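Local coordinates for UPF0255 protein frsA (Vibrio vulnificus, PDB 4I4C) that probably hydrolyses carboxylic esters, as a member of the FrsA family within the alpha/beta-hydrolase clan, at residues 57-62 / 397-402; 197-202 / 276-281; 210-215 / 267-272; 218-223 / 404-409. All blocks are in the same frame, centred on the assembly; numbering follows the deposited sequence.

Contact 1 of 4, residues 57-62 / 397-402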
loop_
_atom_site.group_PDB
_atom_site.type_symbol
_atom_site.label_atom_id
_atom_site.label_comp_id
_atom_site.label_asym_id
_atom_site.label_seq_id
_atom_site.Cartn_x
_atom_site.Cartn_y
_atom_site.Cartn_z
ATOM N N TRP A 57 -4.999 -9.968 0.839
ATOM C CA TRP A 57 -6.362 -9.448 0.918
ATOM C C TRP A 57 -7.150 -10.089 2.067
ATOM O O TRP A 57 -7.885 -9.405 2.775
ATOM C CB TRP A 57 -7.060 -9.559 -0.438
ATOM C CG TRP A 57 -6.437 -8.659 -1.455
ATOM C CD1 TRP A 57 -5.846 -7.451 -1.220
ATOM C CD2 TRP A 57 -6.305 -8.902 -2.861
ATOM N NE1 TRP A 57 -5.372 -6.920 -2.396
ATOM C CE2 TRP A 57 -5.648 -7.789 -3.418
ATOM C CE3 TRP A 57 -6.684 -9.948 -3.704
ATOM C CZ2 TRP A 57 -5.351 -7.695 -4.783
ATOM C CZ3 TRP A 57 -6.393 -9.848 -5.058
ATOM C CH2 TRP A 57 -5.731 -8.731 -5.580
ATOM N N VAL A 58 -6.953 -11.385 2.284
ATOM C CA VAL A 58 -7.593 -12.078 3.403
ATOM C C VAL A 58 -7.077 -11.522 4.735
ATOM O O VAL A 58 -7.852 -11.186 5.610
ATOM C CB VAL A 58 -7.348 -13.594 3.324
ATOM C CG1 VAL A 58 -7.729 -14.277 4.632
ATOM C CG2 VAL A 58 -8.108 -14.186 2.145
ATOM N N TRP A 59 -5.761 -11.417 4.858
ATOM C CA TRP A 59 -5.129 -10.751 5.999
ATOM C C TRP A 59 -5.756 -9.374 6.279
ATOM O O TRP A 59 -6.085 -9.043 7.417
ATOM C CB TRP A 59 -3.638 -10.604 5.713
ATOM C CG TRP A 59 -2.805 -10.187 6.874
ATOM C CD1 TRP A 59 -3.013 -10.483 8.192
ATOM C CD2 TRP A 59 -1.610 -9.390 6.822
ATOM N NE1 TRP A 59 -2.024 -9.917 8.963
ATOM C CE2 TRP A 59 -1.146 -9.249 8.146
ATOM C CE3 TRP A 59 -0.888 -8.784 5.782
ATOM C CZ2 TRP A 59 0.010 -8.524 8.459
ATOM C CZ3 TRP A 59 0.264 -8.061 6.096
ATOM C CH2 TRP A 59 0.698 -7.939 7.424
ATOM N N GLN A 60 -5.930 -8.580 5.230
ATOM C CA GLN A 60 -6.558 -7.265 5.346
ATOM C C GLN A 60 -8.056 -7.296 5.687
ATOM O O GLN A 60 -8.619 -6.284 6.110
ATOM C CB GLN A 60 -6.328 -6.459 4.060
ATOM C CG GLN A 60 -4.872 -6.138 3.835
ATOM C CD GLN A 60 -4.596 -5.456 2.518
ATOM O OE1 GLN A 60 -4.513 -6.105 1.486
ATOM N NE2 GLN A 60 -4.426 -4.137 2.553
ATOM N N GLY A 61 -8.709 -8.438 5.500
ATOM C CA GLY A 61 -10.080 -8.583 5.954
ATOM C C GLY A 61 -11.103 -9.182 4.998
ATOM O O GLY A 61 -12.254 -9.371 5.382
ATOM N N VAL A 62 -10.704 -9.475 3.761
ATOM C CA VAL A 62 -11.614 -10.092 2.808
ATOM C C VAL A 62 -11.863 -11.532 3.227
ATOM O O VAL A 62 -10.934 -12.239 3.606
ATOM C CB VAL A 62 -11.033 -10.126 1.370
ATOM C CG1 VAL A 62 -12.029 -10.770 0.414
ATOM C CG2 VAL A 62 -10.676 -8.749 0.898
ATOM N N GLY A 397 3.734 -16.091 8.062
ATOM C CA GLY A 397 4.783 -15.099 7.891
ATOM C C GLY A 397 4.280 -13.692 8.135
ATOM O O GLY A 397 4.903 -12.918 8.859
ATOM N N TYR A 398 3.136 -13.353 7.547
ATOM C CA TYR A 398 2.539 -12.043 7.796
ATOM C C TYR A 398 2.259 -11.855 9.281
ATOM O O TYR A 398 2.600 -10.819 9.871
ATOM C CB TYR A 398 1.225 -11.866 7.015
ATOM C CG TYR A 398 1.357 -11.619 5.518
ATOM C CD1 TYR A 398 2.551 -11.169 4.958
ATOM C CD2 TYR A 398 0.267 -11.819 4.665
ATOM C CE1 TYR A 398 2.662 -10.940 3.584
ATOM C CE2 TYR A 398 0.367 -11.595 3.292
ATOM C CZ TYR A 398 1.566 -11.152 2.761
ATOM O OH TYR A 398 1.672 -10.931 1.405
ATOM N N GLU A 399 1.637 -12.863 9.891
ATOM C CA GLU A 399 1.229 -12.755 11.287
ATOM C C GLU A 399 2.407 -12.693 12.273
ATOM O O GLU A 399 2.364 -11.905 13.217
ATOM C CB GLU A 399 0.182 -13.815 11.645
ATOM C CG GLU A 399 -1.153 -13.535 10.927
ATOM C CD GLU A 399 -2.300 -14.451 11.334
ATOM O OE1 GLU A 399 -3.443 -14.195 10.882
ATOM O OE2 GLU A 399 -2.069 -15.421 12.091
ATOM N N GLN A 400 3.452 -13.489 12.038
ATOM C CA GLN A 400 4.700 -13.370 12.804
ATOM C C GLN A 400 5.276 -11.972 12.683
ATOM O O GLN A 400 5.651 -11.364 13.682
ATOM C CB GLN A 400 5.775 -14.316 12.272
ATOM C CG GLN A 400 5.656 -15.786 12.621
ATOM C CD GLN A 400 6.838 -16.580 12.066
ATOM O OE1 GLN A 400 7.939 -16.043 11.917
ATOM N NE2 GLN A 400 6.610 -17.849 11.742
ATOM N N SER A 401 5.372 -11.480 11.446
ATOM C CA SER A 401 5.969 -10.174 11.166
ATOM C C SER A 401 5.280 -9.089 11.968
ATOM O O SER A 401 5.919 -8.236 12.596
ATOM C CB SER A 401 5.840 -9.856 9.678
ATOM O OG SER A 401 6.659 -10.718 8.913
ATOM N N LEU A 402 3.957 -9.138 11.932
ATOM C CA LEU A 402 3.126 -8.153 12.593
ATOM C C LEU A 402 3.207 -8.271 14.104
ATOM O O LEU A 402 3.111 -7.266 14.817
ATOM C CB LEU A 402 1.673 -8.310 12.142
ATOM C CG LEU A 402 1.007 -6.971 11.876
ATOM C CD1 LEU A 402 1.749 -6.257 10.752
ATOM C CD2 LEU A 402 -0.462 -7.158 11.535
#

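Contact 2 of 4, residues 197-202 / 276-281. With 6NA (hexanoic acid), chain D.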
loop_
_atom_site.group_PDB
_atom_site.type_symbol
_atom_site.label_atom_id
_atom_site.label_comp_id
_atom_site.label_asym_id
_atom_site.label_seq_id
_atom_site.Cartn_x
_atom_site.Cartn_y
_atom_site.Cartn_z
ATOM N N ILE A 197 2.788 6.685 12.330
ATOM C CA ILE A 197 2.462 7.096 10.981
ATOM C C ILE A 197 2.714 5.873 10.114
ATOM O O ILE A 197 3.741 5.214 10.268
ATOM C CB ILE A 197 3.339 8.253 10.512
ATOM C CG1 ILE A 197 3.220 9.432 11.489
ATOM C CG2 ILE A 197 2.925 8.672 9.091
ATOM C CD1 ILE A 197 4.269 10.501 11.310
ATOM N N VAL A 198 1.765 5.546 9.237
ATOM C CA VAL A 198 1.821 4.298 8.484
ATOM C C VAL A 198 1.602 4.546 7.001
ATOM O O VAL A 198 0.643 5.218 6.635
ATOM C CB VAL A 198 0.758 3.305 8.986
ATOM C CG1 VAL A 198 0.866 1.988 8.244
ATOM C CG2 VAL A 198 0.884 3.091 10.493
ATOM N N SER A 199 2.490 4.017 6.153
ATOM C CA SER A 199 2.275 4.048 4.703
ATOM C C SER A 199 2.496 2.688 4.029
ATOM O O SER A 199 3.480 2.010 4.313
ATOM C CB SER A 199 3.170 5.103 4.056
ATOM O OG SER A 199 2.743 6.401 4.419
ATOM N N ALA A 200 1.571 2.294 3.151
ATOM C CA ALA A 200 1.750 1.092 2.330
ATOM C C ALA A 200 2.460 1.434 1.018
ATOM O O ALA A 200 2.992 2.535 0.873
ATOM C CB ALA A 200 0.419 0.406 2.069
ATOM N N GLY A 201 2.464 0.502 0.067
ATOM C CA GLY A 201 3.239 0.668 -1.151
ATOM C C GLY A 201 2.463 1.305 -2.289
ATOM O O GLY A 201 1.328 1.732 -2.098
ATOM N N LEU A 202 3.070 1.345 -3.476
ATOM C CA LEU A 202 2.531 2.096 -4.618
ATOM C C LEU A 202 1.196 1.596 -5.203
ATOM O O LEU A 202 0.558 2.320 -5.962
ATOM C CB LEU A 202 3.578 2.203 -5.737
ATOM C CG LEU A 202 4.831 3.016 -5.385
ATOM C CD1 LEU A 202 5.882 2.882 -6.481
ATOM C CD2 LEU A 202 4.482 4.490 -5.164
ATOM N N ASN A 276 10.627 2.355 2.441
ATOM C CA ASN A 276 11.735 3.243 2.099
ATOM C C ASN A 276 11.571 4.615 2.693
ATOM O O ASN A 276 12.542 5.222 3.148
ATOM C CB ASN A 276 11.844 3.430 0.609
ATOM C CG ASN A 276 12.312 2.207 -0.078
ATOM O OD1 ASN A 276 11.885 1.095 0.255
ATOM N ND2 ASN A 276 13.204 2.384 -1.057
ATOM N N ALA A 277 10.336 5.109 2.664
ATOM C CA ALA A 277 10.053 6.461 3.117
ATOM C C ALA A 277 10.232 6.599 4.619
ATOM O O ALA A 277 10.680 7.644 5.108
ATOM C CB ALA A 277 8.644 6.869 2.707
ATOM N N MET A 278 9.869 5.549 5.350
ATOM C CA MET A 278 9.988 5.561 6.804
ATOM C C MET A 278 11.461 5.491 7.233
ATOM O O MET A 278 11.847 6.110 8.224
ATOM C CB MET A 278 9.192 4.401 7.424
ATOM C CG MET A 278 7.693 4.426 7.102
ATOM S SD MET A 278 7.027 6.084 7.379
ATOM C CE MET A 278 6.754 6.598 5.689
ATOM N N VAL A 279 12.266 4.739 6.487
ATOM C CA VAL A 279 13.689 4.610 6.819
ATOM C C VAL A 279 14.354 5.942 6.559
ATOM O O VAL A 279 15.083 6.458 7.401
ATOM C CB VAL A 279 14.415 3.591 5.932
ATOM C CG1 VAL A 279 15.885 3.616 6.255
ATOM C CG2 VAL A 279 13.869 2.201 6.121
ATOM N N ARG A 280 14.096 6.489 5.393
ATOM C CA ARG A 280 14.510 7.810 5.033
ATOM C C ARG A 280 14.216 8.816 6.106
ATOM O O ARG A 280 15.054 9.542 6.548
ATOM C CB ARG A 280 13.810 8.234 3.780
ATOM C CG ARG A 280 14.696 8.823 2.789
ATOM C CD ARG A 280 13.969 9.574 1.795
ATOM N NE ARG A 280 14.913 10.174 0.882
ATOM C CZ ARG A 280 15.000 11.472 0.724
ATOM N NH1 ARG A 280 15.868 12.007 -0.071
ATOM N NH2 ARG A 280 14.203 12.223 1.392
ATOM N N LEU A 281 12.992 8.808 6.542
ATOM C CA LEU A 281 12.550 9.699 7.609
ATOM C C LEU A 281 13.248 9.424 8.955
ATOM O O LEU A 281 13.428 10.339 9.768
ATOM C CB LEU A 281 11.025 9.625 7.757
ATOM C CG LEU A 281 10.394 10.502 8.835
ATOM C CD1 LEU A 281 10.825 11.952 8.676
ATOM C CD2 LEU A 281 8.876 10.390 8.779
HETATM C CA 6NA D . 6.972 -1.489 -4.507
HETATM C C 6NA D . 5.655 -1.167 -3.896
HETATM O O 6NA D . 5.512 -0.267 -3.114
HETATM C CB 6NA D . 7.052 -1.246 -5.953
HETATM C CG 6NA D . 8.327 -1.411 -6.609
HETATM C CD 6NA D . 8.906 -2.742 -6.680
HETATM C C6 6NA D . 8.466 -3.549 -7.795
HETATM O OXT 6NA D . 4.693 -1.818 -4.166
#

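Contact 3 of 4, residues 210-215 / 267-272. With 6NA (hexanoic acid), chain D.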
loop_
_atom_site.group_PDB
_atom_site.type_symbol
_atom_site.label_atom_id
_atom_site.label_comp_id
_atom_site.label_asym_id
_atom_site.label_seq_id
_atom_site.Cartn_x
_atom_site.Cartn_y
_atom_site.Cartn_z
ATOM N N TRP A 210 -7.098 -0.811 7.958
ATOM C CA TRP A 210 -7.993 -0.762 9.103
ATOM C C TRP A 210 -7.714 -1.841 10.156
ATOM O O TRP A 210 -7.757 -1.562 11.345
ATOM C CB TRP A 210 -9.463 -0.836 8.661
ATOM C CG TRP A 210 -10.361 -1.094 9.818
ATOM C CD1 TRP A 210 -11.042 -2.242 10.089
ATOM C CD2 TRP A 210 -10.644 -0.193 10.892
ATOM N NE1 TRP A 210 -11.750 -2.106 11.262
ATOM C CE2 TRP A 210 -11.519 -0.858 11.776
ATOM C CE3 TRP A 210 -10.251 1.117 11.186
ATOM C CZ2 TRP A 210 -12.001 -0.262 12.937
ATOM C CZ3 TRP A 210 -10.733 1.709 12.347
ATOM C CH2 TRP A 210 -11.596 1.019 13.205
ATOM N N ARG A 211 -7.406 -3.061 9.727
ATOM C CA ARG A 211 -7.152 -4.143 10.682
ATOM C C ARG A 211 -5.811 -3.996 11.410
ATOM O O ARG A 211 -5.599 -4.592 12.471
ATOM C CB ARG A 211 -7.262 -5.512 9.999
ATOM C CG ARG A 211 -8.639 -5.757 9.384
ATOM C CD ARG A 211 -9.169 -7.172 9.635
ATOM N NE ARG A 211 -10.598 -7.261 9.309
ATOM C CZ ARG A 211 -11.327 -8.377 9.355
ATOM N NH1 ARG A 211 -10.768 -9.528 9.714
ATOM N NH2 ARG A 211 -12.619 -8.340 9.036
ATOM N N LEU A 212 -4.903 -3.214 10.838
ATOM C CA LEU A 212 -3.639 -2.932 11.523
ATOM C C LEU A 212 -3.957 -2.206 12.823
ATOM O O LEU A 212 -3.441 -2.562 13.886
ATOM C CB LEU A 212 -2.727 -2.073 10.657
ATOM C CG LEU A 212 -1.431 -1.636 11.316
ATOM C CD1 LEU A 212 -0.681 -2.871 11.810
ATOM C CD2 LEU A 212 -0.617 -0.853 10.294
ATOM N N PHE A 213 -4.821 -1.198 12.728
ATOM C CA PHE A 213 -5.302 -0.462 13.903
ATOM C C PHE A 213 -6.242 -1.307 14.770
ATOM O O PHE A 213 -6.029 -1.433 15.968
ATOM C CB PHE A 213 -6.010 0.835 13.478
ATOM C CG PHE A 213 -6.698 1.562 14.611
ATOM C CD1 PHE A 213 -5.965 2.322 15.514
ATOM C CD2 PHE A 213 -8.072 1.500 14.766
ATOM C CE1 PHE A 213 -6.595 2.997 16.546
ATOM C CE2 PHE A 213 -8.702 2.176 15.802
ATOM C CZ PHE A 213 -7.961 2.922 16.687
ATOM N N ARG A 214 -7.280 -1.887 14.172
ATOM C CA ARG A 214 -8.327 -2.561 14.957
ATOM C C ARG A 214 -7.819 -3.761 15.756
ATOM O O ARG A 214 -8.175 -3.937 16.916
ATOM C CB ARG A 214 -9.495 -3.009 14.065
ATOM C CG ARG A 214 -10.768 -3.358 14.831
ATOM C CD ARG A 214 -11.737 -4.162 13.934
ATOM N NE ARG A 214 -11.105 -5.397 13.467
ATOM C CZ ARG A 214 -11.672 -6.296 12.668
ATOM N NH1 ARG A 214 -12.913 -6.126 12.215
ATOM N NH2 ARG A 214 -10.985 -7.375 12.326
ATOM N N ASP A 215 -6.977 -4.574 15.132
ATOM C CA ASP A 215 -6.595 -5.849 15.716
ATOM C C ASP A 215 -5.235 -5.829 16.409
ATOM O O ASP A 215 -4.859 -6.811 17.052
ATOM C CB ASP A 215 -6.603 -6.935 14.640
ATOM C CG ASP A 215 -8.011 -7.248 14.130
ATOM O OD1 ASP A 215 -8.995 -6.911 14.820
ATOM O OD2 ASP A 215 -8.132 -7.839 13.040
ATOM N N GLY A 267 5.991 6.763 16.237
ATOM C CA GLY A 267 6.656 5.705 15.491
ATOM C C GLY A 267 6.230 5.636 14.034
ATOM O O GLY A 267 5.361 6.389 13.591
ATOM N N LEU A 268 6.838 4.715 13.290
ATOM C CA LEU A 268 6.597 4.598 11.859
ATOM C C LEU A 268 6.501 3.136 11.443
ATOM O O LEU A 268 7.337 2.326 11.825
ATOM C CB LEU A 268 7.726 5.268 11.065
ATOM C CG LEU A 268 8.096 6.737 11.296
ATOM C CD1 LEU A 268 9.403 7.098 10.553
ATOM C CD2 LEU A 268 6.952 7.674 10.887
ATOM N N ILE A 269 5.466 2.804 10.669
ATOM C CA ILE A 269 5.339 1.492 10.032
ATOM C C ILE A 269 5.259 1.696 8.516
ATOM O O ILE A 269 4.482 2.517 8.039
ATOM C CB ILE A 269 4.074 0.739 10.525
ATOM C CG1 ILE A 269 4.035 0.718 12.065
ATOM C CG2 ILE A 269 4.057 -0.671 9.988
ATOM C CD1 ILE A 269 2.761 0.135 12.661
ATOM N N GLY A 270 6.072 0.967 7.763
ATOM C CA GLY A 270 6.154 1.137 6.325
ATOM C C GLY A 270 6.180 -0.209 5.619
ATOM O O GLY A 270 7.072 -1.020 5.859
ATOM N N PHE A 271 5.183 -0.456 4.772
ATOM C CA PHE A 271 5.113 -1.678 3.973
ATOM C C PHE A 271 5.551 -1.377 2.550
ATOM O O PHE A 271 5.233 -0.312 2.018
ATOM C CB PHE A 271 3.672 -2.190 3.924
ATOM C CG PHE A 271 3.060 -2.438 5.275
ATOM C CD1 PHE A 271 3.204 -3.668 5.902
ATOM C CD2 PHE A 271 2.309 -1.452 5.902
ATOM C CE1 PHE A 271 2.616 -3.905 7.149
ATOM C CE2 PHE A 271 1.718 -1.681 7.143
ATOM C CZ PHE A 271 1.876 -2.913 7.760
ATOM N N ARG A 272 6.237 -2.322 1.916
ATOM C CA ARG A 272 6.721 -2.119 0.551
ATOM C C ARG A 272 7.434 -0.778 0.432
ATOM O O ARG A 272 8.178 -0.392 1.325
ATOM C CB ARG A 272 5.568 -2.196 -0.474
ATOM C CG ARG A 272 4.708 -3.423 -0.384
ATOM C CD ARG A 272 5.557 -4.646 -0.322
ATOM N NE ARG A 272 5.530 -5.404 -1.563
ATOM C CZ ARG A 272 6.398 -6.367 -1.861
ATOM N NH1 ARG A 272 7.384 -6.686 -1.009
ATOM N NH2 ARG A 272 6.283 -7.002 -3.021
HETATM C CA 6NA D . 6.972 -1.489 -4.507
HETATM C C 6NA D . 5.655 -1.167 -3.896
HETATM O O 6NA D . 5.512 -0.267 -3.114
HETATM C CB 6NA D . 7.052 -1.246 -5.953
HETATM C CG 6NA D . 8.327 -1.411 -6.609
HETATM C CD 6NA D . 8.906 -2.742 -6.680
HETATM C C6 6NA D . 8.466 -3.549 -7.795
HETATM O OXT 6NA D . 4.693 -1.818 -4.166
#

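Contact 4 of 4, residues 218-223 / 404-409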
loop_
_atom_site.group_PDB
_atom_site.type_symbol
_atom_site.label_atom_id
_atom_site.label_comp_id
_atom_site.label_asym_id
_atom_site.label_seq_id
_atom_site.Cartn_x
_atom_site.Cartn_y
_atom_site.Cartn_z
ATOM N N ALA A 218 -4.669 -0.750 18.354
ATOM C CA ALA A 218 -5.697 -0.193 19.232
ATOM C C ALA A 218 -5.670 -0.825 20.613
ATOM O O ALA A 218 -6.069 -0.196 21.590
ATOM C CB ALA A 218 -7.093 -0.348 18.623
ATOM N N LYS A 219 -5.210 -2.073 20.682
ATOM C CA LYS A 219 -5.170 -2.815 21.936
ATOM C C LYS A 219 -4.131 -2.229 22.886
ATOM O O LYS A 219 -4.119 -2.535 24.077
ATOM C CB LYS A 219 -4.937 -4.306 21.666
ATOM C CG LYS A 219 -6.169 -4.964 21.029
ATOM C CD LYS A 219 -5.960 -6.417 20.627
ATOM C CE LYS A 219 -7.274 -7.011 20.127
ATOM N NZ LYS A 219 -7.097 -8.248 19.314
ATOM N N HIS A 220 -3.288 -1.352 22.351
ATOM C CA HIS A 220 -2.278 -0.657 23.145
ATOM C C HIS A 220 -2.520 0.846 23.189
ATOM O O HIS A 220 -1.645 1.614 23.597
ATOM C CB HIS A 220 -0.887 -0.933 22.583
ATOM C CG HIS A 220 -0.474 -2.365 22.675
ATOM N ND1 HIS A 220 -0.628 -3.254 21.630
ATOM C CD2 HIS A 220 0.075 -3.069 23.690
ATOM C CE1 HIS A 220 -0.186 -4.442 21.998
ATOM N NE2 HIS A 220 0.248 -4.358 23.242
ATOM N N ASP A 221 -3.707 1.257 22.754
ATOM C CA ASP A 221 -4.058 2.674 22.651
ATOM C C ASP A 221 -3.097 3.477 21.766
ATOM O O ASP A 221 -2.993 4.684 21.905
ATOM C CB ASP A 221 -4.176 3.309 24.037
ATOM C CG ASP A 221 -5.367 2.784 24.813
ATOM O OD1 ASP A 221 -6.491 2.772 24.262
ATOM O OD2 ASP A 221 -5.180 2.371 25.972
ATOM N N ILE A 222 -2.413 2.796 20.854
ATOM C CA ILE A 222 -1.577 3.459 19.868
ATOM C C ILE A 222 -2.415 3.942 18.681
ATOM O O ILE A 222 -3.020 3.143 17.953
ATOM C CB ILE A 222 -0.458 2.526 19.352
ATOM C CG1 ILE A 222 0.459 2.104 20.498
ATOM C CG2 ILE A 222 0.357 3.218 18.235
ATOM C CD1 ILE A 222 1.567 1.204 20.061
ATOM N N ALA A 223 -2.451 5.254 18.492
ATOM C CA ALA A 223 -3.151 5.841 17.364
ATOM C C ALA A 223 -2.462 5.505 16.048
ATOM O O ALA A 223 -1.238 5.400 15.978
ATOM C CB ALA A 223 -3.271 7.349 17.531
ATOM N N LEU A 404 5.928 -9.239 15.757
ATOM C CA LEU A 404 7.244 -8.651 16.020
ATOM C C LEU A 404 7.215 -7.125 15.950
ATOM O O LEU A 404 7.946 -6.429 16.676
ATOM C CB LEU A 404 8.245 -9.174 14.991
ATOM C CG LEU A 404 8.671 -10.630 15.179
ATOM C CD1 LEU A 404 9.417 -11.115 13.959
ATOM C CD2 LEU A 404 9.545 -10.765 16.412
ATOM N N ALA A 405 6.370 -6.625 15.051
ATOM C CA ALA A 405 6.186 -5.196 14.844
ATOM C C ALA A 405 5.578 -4.542 16.068
ATOM O O ALA A 405 6.061 -3.515 16.542
ATOM C CB ALA A 405 5.283 -4.960 13.645
ATOM N N ILE A 406 4.492 -5.123 16.562
ATOM C CA ILE A 406 3.781 -4.536 17.686
ATOM C C ILE A 406 4.638 -4.613 18.965
ATOM O O ILE A 406 4.620 -3.695 19.795
ATOM C CB ILE A 406 2.357 -5.146 17.844
ATOM C CG1 ILE A 406 1.308 -4.226 17.205
ATOM C CG2 ILE A 406 1.997 -5.342 19.298
ATOM C CD1 ILE A 406 1.686 -3.676 15.845
ATOM N N LYS A 407 5.406 -5.691 19.105
ATOM C CA LYS A 407 6.330 -5.818 20.242
ATOM C C LYS A 407 7.401 -4.730 20.227
ATOM O O LYS A 407 7.749 -4.161 21.270
ATOM C CB LYS A 407 6.991 -7.204 20.288
ATOM C CG LYS A 407 6.207 -8.225 21.095
ATOM C CD LYS A 407 5.943 -7.734 22.522
ATOM C CE LYS A 407 7.242 -7.438 23.272
ATOM N NZ LYS A 407 7.022 -7.199 24.729
ATOM N N TRP A 408 7.910 -4.452 19.033
ATOM C CA TRP A 408 8.905 -3.408 18.835
ATOM C C TRP A 408 8.312 -2.067 19.246
ATOM O O TRP A 408 8.950 -1.284 19.951
ATOM C CB TRP A 408 9.321 -3.383 17.365
ATOM C CG TRP A 408 10.547 -2.574 17.047
ATOM C CD1 TRP A 408 10.589 -1.278 16.604
ATOM C CD2 TRP A 408 11.908 -3.019 17.110
ATOM N NE1 TRP A 408 11.893 -0.891 16.395
ATOM C CE2 TRP A 408 12.721 -1.941 16.694
ATOM C CE3 TRP A 408 12.517 -4.224 17.476
ATOM C CZ2 TRP A 408 14.109 -2.034 16.633
ATOM C CZ3 TRP A 408 13.896 -4.317 17.414
ATOM C CH2 TRP A 408 14.676 -3.230 16.995
ATOM N N LEU A 409 7.079 -1.814 18.815
ATOM C CA LEU A 409 6.413 -0.555 19.130
ATOM C C LEU A 409 6.034 -0.483 20.599
ATOM O O LEU A 409 6.139 0.566 21.224
ATOM C CB LEU A 409 5.193 -0.360 18.236
ATOM C CG LEU A 409 5.622 -0.133 16.789
ATOM C CD1 LEU A 409 4.535 -0.564 15.824
ATOM C CD2 LEU A 409 5.993 1.329 16.570
#

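Contact 1 of 4, residues 57-62 / 397-402
Trp-59 is laid flat against Tyr-398, the two aromatic rings forming an offset stack with centroids 4.5 Å apart and planes inclined by 17°. Because of the offset, Tyr-398 CB rather than the phenol ring sits over the middle of the indole's six-membered ring, 3.6 Å from its centroid in a CH-pi contact. The phenol itself slides past the CE3 side, where Trp-59 CE3 lies 3.4 Å from Tyr-398 CD2. CG of Trp-59 lies opposite the backbone N (chi1 -169°), which swings the indole out of helix 54-60 toward helix 394-413. One turn after Tyr-398, Leu-402 meets the same ring obliquely, its CD2 3.4 Å from Trp-59 CZ2. Glu-399 adds the aliphatic part of its chain, with CG 4.2 Å from Trp-59 NE1. Just beyond the tryptophan, Gly-61 closes helix 54-60 in a Schellman motif. Trp-59, Tyr-398 and Leu-402 all line the pocket that holds a polyether molecule, probably from the crystallisation liquor. With no hydrogen bond between the segments, the two helices are joined here by dispersion and aromatic contact, and the stacked rings form part of that pocket's lining.

Contact 2 of 4, residues 197-202 / 276-281
Met-278 reaches toward Ile-197 and Ser-199 from helix 273-284, packed on one face of the central sheet of the alpha/beta-hydrolase fold; strand 193-199 is one of the parallel strands of that sheet. The apolar component is carried by the thioether. Bends at chi1 (-60°) and chi2 (-47°) fold the methionine chain over, and its SD lies 4.5 Å from Ile-197 O while its CE comes within 4.2 Å of Ser-199 OG. Both are loose van der Waals contacts, and the same side chain also packs on Leu-268, Cys-292 and His-248, so it is part of a buried layer between helix and sheet.

The polar component lies within the layer but not across it. The hydroxyl of Ser-199, buried beside the methionine methyl, is hydrogen-bonded to His-248 NE2 and Val-227 O, so it has polar partners although the methyl beside it offers none.

Ligand binding follows where the strand ends. Hexanoic acid is held by backbone N-H groups of Leu-202 and Phe-273, which resembles the oxyanion hole of this fold. Gly-201 CA is 3.1 Å from the ligand's O, and Leu-202 N gives that oxygen a hydrogen bond of 2.9 Å with an N-H...O angle of 159°.

Contact 3 of 4, residues 210-215 / 267-272
Leu-212 points from helix 210-217 onto Ile-269 and Phe-271 of strand 266-271, in the alpha/beta-hydrolase fold the strand that leads into the nucleophile elbow. Along the strand, Leu-268 turns to the other face of the sheet, where its side chain packs against helix 273-284. Ile-269 is the first to touch: its CD1 lies 4.2 Å from Leu-212 CD2. After Gly-270, Phe-271 brings its ring toward the same methyl, which stands at the ring edge, near its plane, 4.0 Å from CE2. CG of Leu-212 lies anti to the backbone N of that residue (chi1 176°), extending CD2 into the angle between the two strand residues; Val-198 and Met-224 also pack on this leucine. Arg-272, just past the strand, has phi 49° and psi -137°, and occupies the position where hydrolases of this fold usually carry the nucleophile. Its NH1 forms a salt bridge with Asp-366, while its CB comes within 3.3 Å of hexanoic acid O.

Contact 4 of 4, residues 218-223 / 404-409
His-220 meets Ile-406 through the far side of its imidazole. From the backbone, CB points toward helix 394-413, and CG, anti to the carbonyl carbon (chi1 -64°), places the ring so that CE1 and ND1 face Ile-406 CG2. ND1 lies 4.1 Å from Ile-406 CG2 and makes a weak hydrogen bond to His-216 O in the preceding helix, consistent with a proton on ND1, since a carbonyl oxygen can only accept. CE1 makes the closest approach, 3.6 Å from the same Ile-406 CG2, with the methyl meeting the ring obliquely. The histidine also touches Leu-414. Ile-406 also packs on His-216 and Leu-217. Two residues further, past the Schellman motif in which Asp-221 ends helix 210-217, Ile-222 sends CD1 to within 4.4 Å of Leu-409 CB, and both of these side chains rest on Val-196. With no hydrogen bond across it, the contact joins the turn before strand 223-226 to the C-terminal helix by van der Waals contact, apolar between Ile-222 and Leu-409 and methyl to imidazole between Ile-406 and His-220.

From the N terminus, residues 57-62 come first, and contact 1 closes the longest loop, more than 330 residues, on helix 394-413, tying the N-terminal helical region to the hydrolase core. Contact 2, 197-202 with 276-281, is nested within that loop, and contact 3, 210-215 with 267-272, within contact 2. Their strands, 193-199 and 266-271, are neighbours in the central sheet, and both contacts run into the hexanoic acid site. Contact 4 begins at 218-223, inside all three loops, and ends at 404-409, so it crosses each of them. Contacts 1 and 4 share helix 394-413, while Ile-269 CD1 packs on Leu-409 CD1 between contacts 3 and 4.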